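Local coordinates for protein tylactone synthase starter module and modules 1 & 2 (Streptomyces fradiae, PDB 2Z5L) that probably catalyses, as the first ketoreductase of the tylosin polyketide synthase, the stereospecific NADPH-dependent reduction of the beta-keto group of a growing polyketide chain, at residues N106-L112 against A139-L145; G48-L52 against G74-A78; V69-R73 against L217-A222; L129-S133 against L176-W180. One frame throughout, in Å; residues are numbered along the deposited sequence.

Contact 1 of 4, residues N106-L112 against A139-L145; sequences NTTVVSL and AARVWAL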
loop_
_atom_site.group_PDB
_atom_site.type_symbol
_atom_site.label_atom_id
_atom_site.label_comp_id
_atom_site.label_asym_id
_atom_site.label_seq_id
_atom_site.Cartn_x
_atom_site.Cartn_y
_atom_site.Cartn_z
ATOM N N ASN A 106 3.716 -26.713 -16.035
ATOM C CA ASN A 106 3.474 -25.534 -15.207
ATOM C C ASN A 106 2.639 -25.893 -13.992
ATOM O O ASN A 106 1.664 -26.635 -14.094
ATOM C CB ASN A 106 2.728 -24.447 -15.996
ATOM C CG ASN A 106 2.246 -23.298 -15.104
ATOM O OD1 ASN A 106 3.053 -22.554 -14.540
ATOM N ND2 ASN A 106 0.931 -23.161 -14.967
ATOM N N THR A 107 3.024 -25.356 -12.843
ATOM C CA THR A 107 2.291 -25.595 -11.611
ATOM C C THR A 107 1.663 -24.273 -11.201
ATOM O O THR A 107 2.369 -23.319 -10.868
ATOM C CB THR A 107 3.209 -26.045 -10.461
ATOM O OG1 THR A 107 4.077 -27.095 -10.907
ATOM C CG2 THR A 107 2.368 -26.534 -9.292
ATOM N N THR A 108 0.341 -24.203 -11.251
ATOM C CA THR A 108 -0.336 -22.986 -10.858
ATOM C C THR A 108 -0.633 -23.046 -9.364
ATOM O O THR A 108 -1.509 -23.797 -8.936
ATOM C CB THR A 108 -1.659 -22.804 -11.613
ATOM O OG1 THR A 108 -1.394 -22.643 -13.009
ATOM C CG2 THR A 108 -2.394 -21.581 -11.081
ATOM N N VAL A 109 0.105 -22.261 -8.580
ATOM C CA VAL A 109 -0.075 -22.225 -7.132
ATOM C C VAL A 109 -1.171 -21.247 -6.716
ATOM O O VAL A 109 -1.066 -20.040 -6.953
ATOM C CB VAL A 109 1.230 -21.814 -6.404
ATOM C CG1 VAL A 109 1.067 -22.019 -4.899
ATOM C CG2 VAL A 109 2.405 -22.612 -6.930
ATOM N N VAL A 110 -2.222 -21.783 -6.100
ATOM C CA VAL A 110 -3.352 -20.985 -5.618
ATOM C C VAL A 110 -3.251 -20.914 -4.101
ATOM O O VAL A 110 -3.526 -21.892 -3.416
ATOM C CB VAL A 110 -4.700 -21.631 -6.010
ATOM C CG1 VAL A 110 -5.851 -20.708 -5.633
ATOM C CG2 VAL A 110 -4.715 -21.908 -7.508
ATOM N N SER A 111 -2.849 -19.754 -3.589
ATOM C CA SER A 111 -2.675 -19.553 -2.154
ATOM C C SER A 111 -3.903 -19.014 -1.427
ATOM O O SER A 111 -4.483 -18.000 -1.819
ATOM C CB SER A 111 -1.505 -18.595 -1.904
ATOM O OG SER A 111 -1.408 -18.247 -0.537
ATOM N N LEU A 112 -4.287 -19.705 -0.363
ATOM C CA LEU A 112 -5.412 -19.288 0.447
ATOM C C LEU A 112 -4.887 -18.686 1.755
ATOM O O LEU A 112 -5.661 -18.354 2.655
ATOM C CB LEU A 112 -6.320 -20.487 0.746
ATOM C CG LEU A 112 -7.006 -21.085 -0.495
ATOM C CD1 LEU A 112 -7.845 -22.304 -0.104
ATOM C CD2 LEU A 112 -7.883 -20.025 -1.150
ATOM N N ALA A 139 8.273 -22.925 -14.970
ATOM C CA ALA A 139 6.840 -22.844 -15.202
ATOM C C ALA A 139 6.052 -22.907 -13.894
ATOM O O ALA A 139 5.901 -23.973 -13.295
ATOM C CB ALA A 139 6.394 -23.968 -16.134
ATOM N N ALA A 140 5.553 -21.755 -13.454
ATOM C CA ALA A 140 4.764 -21.661 -12.223
ATOM C C ALA A 140 4.073 -20.301 -12.123
ATOM O O ALA A 140 4.644 -19.281 -12.495
ATOM C CB ALA A 140 5.662 -21.884 -11.010
ATOM N N ARG A 141 2.838 -20.296 -11.636
ATOM C CA ARG A 141 2.080 -19.058 -11.472
ATOM C C ARG A 141 1.516 -18.995 -10.059
ATOM O O ARG A 141 0.803 -19.900 -9.624
ATOM C CB ARG A 141 0.923 -18.972 -12.482
ATOM C CG ARG A 141 1.351 -18.717 -13.929
ATOM C CD ARG A 141 2.026 -17.366 -14.074
ATOM N NE ARG A 141 2.628 -17.192 -15.389
ATOM C CZ ARG A 141 3.259 -16.088 -15.781
ATOM N NH1 ARG A 141 3.366 -15.059 -14.956
ATOM N NH2 ARG A 141 3.789 -16.010 -16.997
ATOM N N VAL A 142 1.831 -17.919 -9.347
ATOM C CA VAL A 142 1.347 -17.768 -7.985
ATOM C C VAL A 142 0.177 -16.813 -7.929
ATOM O O VAL A 142 0.289 -15.655 -8.312
ATOM C CB VAL A 142 2.455 -17.252 -7.043
ATOM C CG1 VAL A 142 1.929 -17.218 -5.601
ATOM C CG2 VAL A 142 3.680 -18.157 -7.137
ATOM N N TRP A 143 -0.956 -17.308 -7.458
ATOM C CA TRP A 143 -2.130 -16.472 -7.347
ATOM C C TRP A 143 -2.505 -16.363 -5.878
ATOM O O TRP A 143 -2.601 -17.368 -5.183
ATOM C CB TRP A 143 -3.283 -17.065 -8.153
ATOM C CG TRP A 143 -3.167 -16.798 -9.616
ATOM C CD1 TRP A 143 -2.411 -17.479 -10.521
ATOM C CD2 TRP A 143 -3.806 -15.742 -10.336
ATOM N NE1 TRP A 143 -2.539 -16.912 -11.768
ATOM C CE2 TRP A 143 -3.392 -15.842 -11.681
ATOM C CE3 TRP A 143 -4.691 -14.719 -9.974
ATOM C CZ2 TRP A 143 -3.834 -14.952 -12.670
ATOM C CZ3 TRP A 143 -5.130 -13.837 -10.952
ATOM C CH2 TRP A 143 -4.700 -13.960 -12.287
ATOM N N ALA A 144 -2.694 -15.139 -5.400
ATOM C CA ALA A 144 -3.048 -14.943 -4.013
ATOM C C ALA A 144 -4.510 -14.547 -3.897
ATOM O O ALA A 144 -4.935 -13.518 -4.433
ATOM C CB ALA A 144 -2.162 -13.877 -3.383
ATOM N N LEU A 145 -5.280 -15.374 -3.202
ATOM C CA LEU A 145 -6.693 -15.094 -2.996
ATOM C C LEU A 145 -6.842 -14.369 -1.673
ATOM O O LEU A 145 -6.117 -14.649 -0.724
ATOM C CB LEU A 145 -7.503 -16.387 -2.974
ATOM C CG LEU A 145 -7.404 -17.235 -4.247
ATOM C CD1 LEU A 145 -8.343 -18.429 -4.118
ATOM C CD2 LEU A 145 -7.750 -16.409 -5.453
HETATM O O HOH W 1 -3.979 -15.700 -0.410
#
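Residues 107-111 and 140-145 run side by side as parallel strands, their axes 4.6 Å apart at closest and 14° from parallel, paired in unbroken register from Thr107-Ala140 to Ser111-Ala144. They are the two strands of a beta-alpha-beta unit, joined through helix 119-135, in the Rossmann-like structural subdomain of the ketoreductase. Six backbone hydrogen bonds alternate in direction across the pair, among them Ser111 N to Trp143 O at 2.9 Å.

Side chains alternate between the two faces. Thr107, Ala140, Val109, Val142, Ser111 and Ala144 share one; all are compact, and Val142 and Ala144 both pack on Trp180 of the next strand. Ser111 keeps its buried hydroxyl satisfied locally: with OG anti to the backbone N (chi1 173°), the hydroxyl lies beside the residue's own carbonyl carbon, near Leu113 N, to which it is bonded. The other face carries Thr108, Val110 and Trp143. The methyl CG2 of Thr108 comes obliquely to the indole of Trp143, 4.1 Å from CD1, while Thr108 OG1 takes a weak bond from Asn106 ND2 at 3.1 Å. Arg141 starts on this face but leads away, and its NH1 is held by the carbonyls of Pro177 and Trp180. Towards the C-terminal end of the pairing, Leu145 brings CD1 to 3.7 Å from Val110 CG1. Leu112 lies alongside Leu145, pointing the same way, and the methyls Leu112 CD2 and Leu145 CD1 are pressed together at 3.4 Å.

Contact 2 of 4, residues G48-L52 against G74-A78; sequences GRCLL and GASVA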
loop_
_atom_site.group_PDB
_atom_site.type_symbol
_atom_site.label_atom_id
_atom_site.label_comp_id
_atom_site.label_asym_id
_atom_site.label_seq_id
_atom_site.Cartn_x
_atom_site.Cartn_y
_atom_site.Cartn_z
ATOM N N GLY A 48 -4.529 -26.126 -15.978
ATOM C CA GLY A 48 -3.440 -27.040 -15.667
ATOM C C GLY A 48 -3.502 -27.611 -14.256
ATOM O O GLY A 48 -4.526 -27.530 -13.569
ATOM N N ARG A 49 -2.397 -28.199 -13.817
ATOM C CA ARG A 49 -2.347 -28.777 -12.482
ATOM C C ARG A 49 -2.174 -27.698 -11.422
ATOM O O ARG A 49 -1.140 -27.034 -11.353
ATOM C CB ARG A 49 -1.212 -29.795 -12.386
ATOM C CG ARG A 49 0.112 -29.310 -12.922
ATOM C CD ARG A 49 1.053 -30.489 -13.058
ATOM N NE ARG A 49 1.351 -31.080 -11.756
ATOM C CZ ARG A 49 1.783 -32.324 -11.576
ATOM N NH1 ARG A 49 1.963 -33.123 -12.619
ATOM N NH2 ARG A 49 2.049 -32.761 -10.352
ATOM N N CYS A 50 -3.205 -27.520 -10.607
ATOM C CA CYS A 50 -3.184 -26.525 -9.552
ATOM C C CYS A 50 -2.796 -27.124 -8.219
ATOM O O CYS A 50 -3.027 -28.309 -7.949
ATOM C CB CYS A 50 -4.556 -25.883 -9.384
ATOM S SG CYS A 50 -5.231 -25.120 -10.840
ATOM N N LEU A 51 -2.219 -26.275 -7.382
ATOM C CA LEU A 51 -1.819 -26.654 -6.039
ATOM C C LEU A 51 -2.474 -25.648 -5.101
ATOM O O LEU A 51 -2.096 -24.481 -5.085
ATOM C CB LEU A 51 -0.302 -26.576 -5.893
ATOM C CG LEU A 51 0.301 -27.050 -4.564
ATOM C CD1 LEU A 51 0.216 -28.564 -4.450
ATOM C CD2 LEU A 51 1.773 -26.621 -4.501
ATOM N N LEU A 52 -3.472 -26.090 -4.343
ATOM C CA LEU A 52 -4.134 -25.199 -3.399
ATOM C C LEU A 52 -3.365 -25.220 -2.092
ATOM O O LEU A 52 -3.303 -26.258 -1.438
ATOM C CB LEU A 52 -5.561 -25.648 -3.121
ATOM C CG LEU A 52 -6.465 -25.873 -4.325
ATOM C CD1 LEU A 52 -7.827 -26.304 -3.826
ATOM C CD2 LEU A 52 -6.566 -24.607 -5.165
ATOM N N GLY A 74 -10.367 -28.429 -16.434
ATOM C CA GLY A 74 -9.188 -29.128 -16.903
ATOM C C GLY A 74 -8.018 -28.904 -15.970
ATOM O O GLY A 74 -6.883 -28.705 -16.407
ATOM N N ALA A 75 -8.292 -28.926 -14.672
ATOM C CA ALA A 75 -7.237 -28.726 -13.697
ATOM C C ALA A 75 -7.086 -29.943 -12.807
ATOM O O ALA A 75 -8.070 -30.558 -12.403
ATOM C CB ALA A 75 -7.524 -27.495 -12.861
ATOM N N SER A 76 -5.840 -30.299 -12.529
ATOM C CA SER A 76 -5.536 -31.429 -11.663
ATOM C C SER A 76 -5.140 -30.823 -10.320
ATOM O O SER A 76 -4.011 -30.362 -10.143
ATOM C CB SER A 76 -4.383 -32.239 -12.251
ATOM O OG SER A 76 -4.227 -33.464 -11.560
ATOM N N VAL A 77 -6.080 -30.822 -9.379
ATOM C CA VAL A 77 -5.856 -30.233 -8.062
ATOM C C VAL A 77 -5.149 -31.119 -7.027
ATOM O O VAL A 77 -5.387 -32.325 -6.944
ATOM C CB VAL A 77 -7.193 -29.742 -7.453
ATOM C CG1 VAL A 77 -6.921 -28.839 -6.264
ATOM C CG2 VAL A 77 -8.010 -29.018 -8.509
ATOM N N ALA A 78 -4.274 -30.494 -6.242
ATOM C CA ALA A 78 -3.519 -31.172 -5.191
ATOM C C ALA A 78 -3.290 -30.167 -4.067
ATOM O O ALA A 78 -2.478 -29.258 -4.199
ATOM C CB ALA A 78 -2.191 -31.652 -5.733
#
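Gly48 opens the contact by offering its carbonyl to Ala75 and Ser76: Ser76 N bonds to Gly48 O at 3.2 Å, and the CA of Ala75 also leans on that oxygen. Gly74, just before them, has a positive phi of 79°, which glycine tolerates best, and it turns the chain out of the preceding helix into line with the strand. Arg49 follows with its CB 4.0 Å from Ser76 CB; its CG lies between the backbone N and the carbonyl carbon (chi1 48°), the long chain leads away from 74-78, and Arg49 NH2 makes a weak bond to Ser101 OG.

Cys50 is held weakly through both its N and its O. Cys50 N reaches Ser76 O at 3.0 Å, and Cys50 O receives Ala78 N. Its SG turns to the methyl of Ala75, at 3.9 Å, a small apolar match for a buried thiol. Leu51 comes next, but the placing of its CD1 against Ala78 is uncertain in the model. Leu52 crosses Val77 at a slant, its CG 3.6 Å from Val77 CG1, an apolar contact between a buried leucine and a partly exposed valine.

The alternating bonds follow a parallel-strand pattern, although 74-78 itself has no regular strand form and the two directions differ by 34°. It thus lines the side of strand 49-54 opposite strand 107-111, leading into strand 80-81 at the border of this Rossmann-like half. Leu52 and Val77 lie against Thr67 of helix 60-71, whereas Leu51 turns to Leu95, Ser98 and Met99 of helix 88-99.

Contact 3 of 4, residues V69-R73 against L217-A222; sequences VLSER and LELAAA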
loop_
_atom_site.group_PDB
_atom_site.type_symbol
_atom_site.label_atom_id
_atom_site.label_comp_id
_atom_site.label_asym_id
_atom_site.label_seq_id
_atom_site.Cartn_x
_atom_site.Cartn_y
_atom_site.Cartn_z
ATOM N N VAL A 69 -14.563 -26.588 -8.832
ATOM C CA VAL A 69 -14.603 -25.539 -9.842
ATOM C C VAL A 69 -13.383 -25.588 -10.763
ATOM O O VAL A 69 -13.513 -25.504 -11.985
ATOM C CB VAL A 69 -14.681 -24.145 -9.183
ATOM C CG1 VAL A 69 -14.819 -23.076 -10.249
ATOM C CG2 VAL A 69 -15.856 -24.090 -8.219
ATOM N N LEU A 70 -12.199 -25.733 -10.170
ATOM C CA LEU A 70 -10.959 -25.790 -10.938
ATOM C C LEU A 70 -10.873 -27.024 -11.842
ATOM O O LEU A 70 -10.506 -26.921 -13.016
ATOM C CB LEU A 70 -9.749 -25.754 -9.995
ATOM C CG LEU A 70 -9.521 -24.453 -9.220
ATOM C CD1 LEU A 70 -8.373 -24.623 -8.234
ATOM C CD2 LEU A 70 -9.226 -23.331 -10.197
ATOM N N SER A 71 -11.205 -28.190 -11.292
ATOM C CA SER A 71 -11.165 -29.438 -12.051
ATOM C C SER A 71 -12.111 -29.376 -13.245
ATOM O O SER A 71 -11.783 -29.856 -14.332
ATOM C CB SER A 71 -11.547 -30.623 -11.160
ATOM O OG SER A 71 -10.545 -30.881 -10.192
ATOM N N GLU A 72 -13.284 -28.790 -13.043
ATOM C CA GLU A 72 -14.241 -28.673 -14.128
ATOM C C GLU A 72 -13.705 -27.734 -15.199
ATOM O O GLU A 72 -14.446 -27.306 -16.083
ATOM C CB GLU A 72 -15.577 -28.143 -13.616
ATOM C CG GLU A 72 -16.270 -29.054 -12.622
ATOM C CD GLU A 72 -17.650 -28.550 -12.256
ATOM O OE1 GLU A 72 -17.758 -27.393 -11.793
ATOM O OE2 GLU A 72 -18.626 -29.309 -12.436
ATOM N N ARG A 73 -12.417 -27.412 -15.119
ATOM C CA ARG A 73 -11.789 -26.522 -16.090
ATOM C C ARG A 73 -10.508 -27.124 -16.632
ATOM O O ARG A 73 -9.677 -26.428 -17.220
ATOM C CB ARG A 73 -11.495 -25.167 -15.452
ATOM C CG ARG A 73 -12.742 -24.377 -15.148
ATOM C CD ARG A 73 -12.411 -23.104 -14.417
ATOM N NE ARG A 73 -13.526 -22.170 -14.472
ATOM C CZ ARG A 73 -13.874 -21.493 -15.559
ATOM N NH1 ARG A 73 -13.186 -21.643 -16.684
ATOM N NH2 ARG A 73 -14.916 -20.674 -15.523
ATOM N N LEU A 217 -16.964 -18.740 -6.635
ATOM C CA LEU A 217 -15.806 -19.589 -6.864
ATOM C C LEU A 217 -15.619 -19.804 -8.361
ATOM O O LEU A 217 -14.495 -19.890 -8.849
ATOM C CB LEU A 217 -15.984 -20.935 -6.170
ATOM C CG LEU A 217 -16.051 -20.900 -4.648
ATOM C CD1 LEU A 217 -16.269 -22.308 -4.143
ATOM C CD2 LEU A 217 -14.760 -20.309 -4.073
ATOM N N GLU A 218 -16.731 -19.877 -9.085
ATOM C CA GLU A 218 -16.691 -20.080 -10.527
ATOM C C GLU A 218 -15.929 -18.947 -11.195
ATOM O O GLU A 218 -14.963 -19.186 -11.926
ATOM C CB GLU A 218 -18.110 -20.149 -11.092
ATOM C CG GLU A 218 -18.449 -21.466 -11.783
ATOM C CD GLU A 218 -17.545 -21.759 -12.972
ATOM O OE1 GLU A 218 -16.344 -22.045 -12.758
ATOM O OE2 GLU A 218 -18.037 -21.698 -14.125
ATOM N N LEU A 219 -16.367 -17.716 -10.944
ATOM C CA LEU A 219 -15.719 -16.537 -11.518
ATOM C C LEU A 219 -14.222 -16.557 -11.202
ATOM O O LEU A 219 -13.386 -16.278 -12.069
ATOM C CB LEU A 219 -16.354 -15.253 -10.959
ATOM C CG LEU A 219 -17.840 -14.993 -11.235
ATOM C CD1 LEU A 219 -18.301 -13.753 -10.473
ATOM C CD2 LEU A 219 -18.068 -14.815 -12.720
ATOM N N ALA A 220 -13.900 -16.900 -9.956
ATOM C CA ALA A 220 -12.517 -16.965 -9.496
ATOM C C ALA A 220 -11.671 -17.822 -10.427
ATOM O O ALA A 220 -10.612 -17.404 -10.887
ATOM C CB ALA A 220 -12.469 -17.534 -8.083
ATOM N N ALA A 221 -12.151 -19.028 -10.700
ATOM C CA ALA A 221 -11.449 -19.950 -11.579
ATOM C C ALA A 221 -11.267 -19.334 -12.953
ATOM O O ALA A 221 -10.238 -19.532 -13.603
ATOM C CB ALA A 221 -12.225 -21.251 -11.696
ATOM N N ALA A 222 -12.275 -18.593 -13.403
ATOM C CA ALA A 222 -12.209 -17.955 -14.712
ATOM C C ALA A 222 -11.015 -17.015 -14.770
ATOM O O ALA A 222 -10.278 -16.987 -15.755
ATOM C CB ALA A 222 -13.492 -17.189 -14.980
#
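Val69 points toward helix 214-224 and lodges its two methyls among Leu217, Glu218 and Ala221, so that the end of helix 60-71 packs against a second helix of the Rossmann-like structural subdomain. With CG1 anti to the backbone N (chi1 -176°), that methyl lies 3.5 Å from Ala221 CB, a tight fit made possible by the smallness of alanine. The other methyl, CG2, meets Leu217 CB at 3.8 Å, the two side chains crossing at about a right angle. Leu70 brings CD2 within 3.9 Å of Ala221 CB, but most of it serves the strand 49-54, where it touches Cys50 and Leu52.

Beyond the helix end Arg73 extends its chain from CG to NE over Ala221, and its guanidinium lies with one face over the backbone at Ala221 and Ala222. Glu218, its chain folded at chi2 (-60°), curls back to the guanidinium edge, the two flat groups being 31° apart. In the resulting salt bridge both donors converge on one oxygen through weak bonds: Glu218 OE1 takes Arg73 NE at 3.3 Å and Arg73 NH2 at 3.4 Å.

Contact 4 of 4, residues L129-S133 against L176-W180; sequences LQAVS and LPDIW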
loop_
_atom_site.group_PDB
_atom_site.type_symbol
_atom_site.label_atom_id
_atom_site.label_comp_id
_atom_site.label_asym_id
_atom_site.label_seq_id
_atom_site.Cartn_x
_atom_site.Cartn_y
_atom_site.Cartn_z
ATOM N N LEU A 129 5.943 -16.984 -1.721
ATOM C CA LEU A 129 6.456 -16.522 -3.006
ATOM C C LEU A 129 7.959 -16.739 -3.069
ATOM O O LEU A 129 8.481 -17.281 -4.053
ATOM C CB LEU A 129 6.133 -15.036 -3.222
ATOM C CG LEU A 129 6.590 -14.426 -4.554
ATOM C CD1 LEU A 129 6.146 -15.324 -5.698
ATOM C CD2 LEU A 129 6.011 -13.032 -4.707
ATOM N N GLN A 130 8.647 -16.320 -2.011
ATOM C CA GLN A 130 10.096 -16.467 -1.915
ATOM C C GLN A 130 10.532 -17.906 -2.068
ATOM O O GLN A 130 11.579 -18.194 -2.676
ATOM C CB GLN A 130 10.612 -15.955 -0.571
ATOM C CG GLN A 130 10.387 -14.476 -0.324
ATOM C CD GLN A 130 10.804 -14.070 1.078
ATOM O OE1 GLN A 130 10.422 -14.716 2.061
ATOM N NE2 GLN A 130 11.587 -13.002 1.183
ATOM N N ALA A 131 9.734 -18.810 -1.510
ATOM C CA ALA A 131 10.042 -20.233 -1.567
ATOM C C ALA A 131 9.878 -20.793 -2.974
ATOM O O ALA A 131 10.681 -21.617 -3.410
ATOM C CB ALA A 131 9.149 -20.993 -0.590
ATOM N N VAL A 132 8.843 -20.339 -3.675
ATOM C CA VAL A 132 8.579 -20.801 -5.032
ATOM C C VAL A 132 9.708 -20.394 -5.967
ATOM O O VAL A 132 10.094 -21.137 -6.871
ATOM C CB VAL A 132 7.265 -20.225 -5.575
ATOM C CG1 VAL A 132 7.107 -20.599 -7.036
ATOM C CG2 VAL A 132 6.095 -20.762 -4.765
ATOM N N SER A 133 10.225 -19.196 -5.736
ATOM C CA SER A 133 11.316 -18.661 -6.519
ATOM C C SER A 133 12.562 -19.484 -6.206
ATOM O O SER A 133 13.311 -19.858 -7.107
ATOM C CB SER A 133 11.535 -17.191 -6.148
ATOM O OG SER A 133 12.543 -16.584 -6.929
ATOM N N LEU A 176 9.114 -10.398 -10.267
ATOM C CA LEU A 176 9.074 -11.774 -10.739
ATOM C C LEU A 176 7.924 -11.961 -11.731
ATOM O O LEU A 176 6.986 -12.699 -11.464
ATOM C CB LEU A 176 8.874 -12.712 -9.546
ATOM C CG LEU A 176 9.781 -12.425 -8.347
ATOM C CD1 LEU A 176 9.489 -13.417 -7.214
ATOM C CD2 LEU A 176 11.240 -12.526 -8.794
ATOM N N PRO A 177 7.995 -11.307 -12.894
ATOM C CA PRO A 177 6.956 -11.391 -13.935
ATOM C C PRO A 177 6.602 -12.800 -14.406
ATOM O O PRO A 177 5.446 -13.082 -14.699
ATOM C CB PRO A 177 7.540 -10.568 -15.085
ATOM C CG PRO A 177 8.482 -9.652 -14.433
ATOM C CD PRO A 177 9.127 -10.488 -13.355
ATOM N N ASP A 178 7.604 -13.668 -14.495
ATOM C CA ASP A 178 7.399 -15.026 -14.972
ATOM C C ASP A 178 6.864 -15.976 -13.915
ATOM O O ASP A 178 6.455 -17.091 -14.234
ATOM C CB ASP A 178 8.705 -15.595 -15.520
ATOM C CG ASP A 178 9.352 -14.685 -16.539
ATOM O OD1 ASP A 178 8.621 -14.122 -17.381
ATOM O OD2 ASP A 178 10.593 -14.544 -16.497
ATOM N N ILE A 179 6.867 -15.536 -12.661
ATOM C CA ILE A 179 6.395 -16.359 -11.553
ATOM C C ILE A 179 5.070 -15.869 -10.983
ATOM O O ILE A 179 4.162 -16.664 -10.728
ATOM C CB ILE A 179 7.458 -16.398 -10.415
ATOM C CG1 ILE A 179 8.697 -17.162 -10.881
ATOM C CG2 ILE A 179 6.891 -17.046 -9.179
ATOM C CD1 ILE A 179 9.830 -17.156 -9.888
ATOM N N TRP A 180 4.950 -14.559 -10.790
ATOM C CA TRP A 180 3.726 -14.007 -10.227
ATOM C C TRP A 180 2.519 -14.101 -11.151
ATOM O O TRP A 180 2.562 -13.670 -12.304
ATOM C CB TRP A 180 3.924 -12.546 -9.815
ATOM C CG TRP A 180 2.749 -12.019 -9.070
ATOM C CD1 TRP A 180 1.814 -11.128 -9.517
ATOM C CD2 TRP A 180 2.346 -12.398 -7.753
ATOM N NE1 TRP A 180 0.852 -10.930 -8.557
ATOM C CE2 TRP A 180 1.155 -11.698 -7.463
ATOM C CE3 TRP A 180 2.879 -13.265 -6.785
ATOM C CZ2 TRP A 180 0.483 -11.838 -6.248
ATOM C CZ3 TRP A 180 2.206 -13.402 -5.575
ATOM C CH2 TRP A 180 1.024 -12.690 -5.321
#
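Leu129 faces the turn that follows helix 160-175 and touches three of its residues: Leu176, Ile179 and Trp180. Its CG stands anti to the backbone N (chi1 -179°), which sends the forked end toward the turn, where CD1 meets Ile179 and Trp180 and CD2 meets Trp180. The Leu129 and Ile179 side chains cross obliquely, Leu129 CD1 lying 4.0 Å from Ile179 CG2; Leu129 CD2 lies 3.8 Å from Trp180 CE3, the leucine and indole side chains crossing at about a right angle. Leu176 comes tip to tip with Leu129, its CD1 4.1 Å from Leu129 CG.

Ile179 is beta-branched and uses both arms. Its chi1 of -68° puts CG1 anti to the carbonyl carbon and leaves CG2 anti to the backbone N, facing Leu129 and Val132, whose side chain slides past that of Ile179. The longer arm brings CD1 to 4.0 Å from Ser133 CA, an approach the small serine side chain permits.

The turn is held in shape from within: Leu176 O accepts both Ile179 N and Trp180 N, the latter at 2.8 Å, so Leu176, Ile179 and Trp180 are presented together. Helix 119-135 thereby meets the entry to strand 180-186 in the Rossmann-like half, with Phe168 and Ala172 of helix 160-175 also against Leu129. Since the link across is made by hydrocarbon and aromatic groups, it rests on shape and the hydrophobic effect, with little directional constraint.

In the fold
Contacts 1 and 2 share a sheet: strand 49-54 borders strand 107-111, with Val110 N to Leu51 O at 2.9 Å, and their centres lie about 10 Å apart. Contact 4 adds the following strand, since Val142 N reaches Ile179 O at 3.0 Å; its centre is about 9 Å from that of contact 1. Contact 3 joins helices 60-71 and 214-224 and touches contact 2 through Leu70, where Leu70 CD1 and Leu52 CD2 are 3.6 Å apart, but not contact 1. Contacts 3 and 4 are the most distant, about 23 Å between centres. All four build the structural half; the cofactor probably binds in the other, near the glycine-rich turn after strand 261-265.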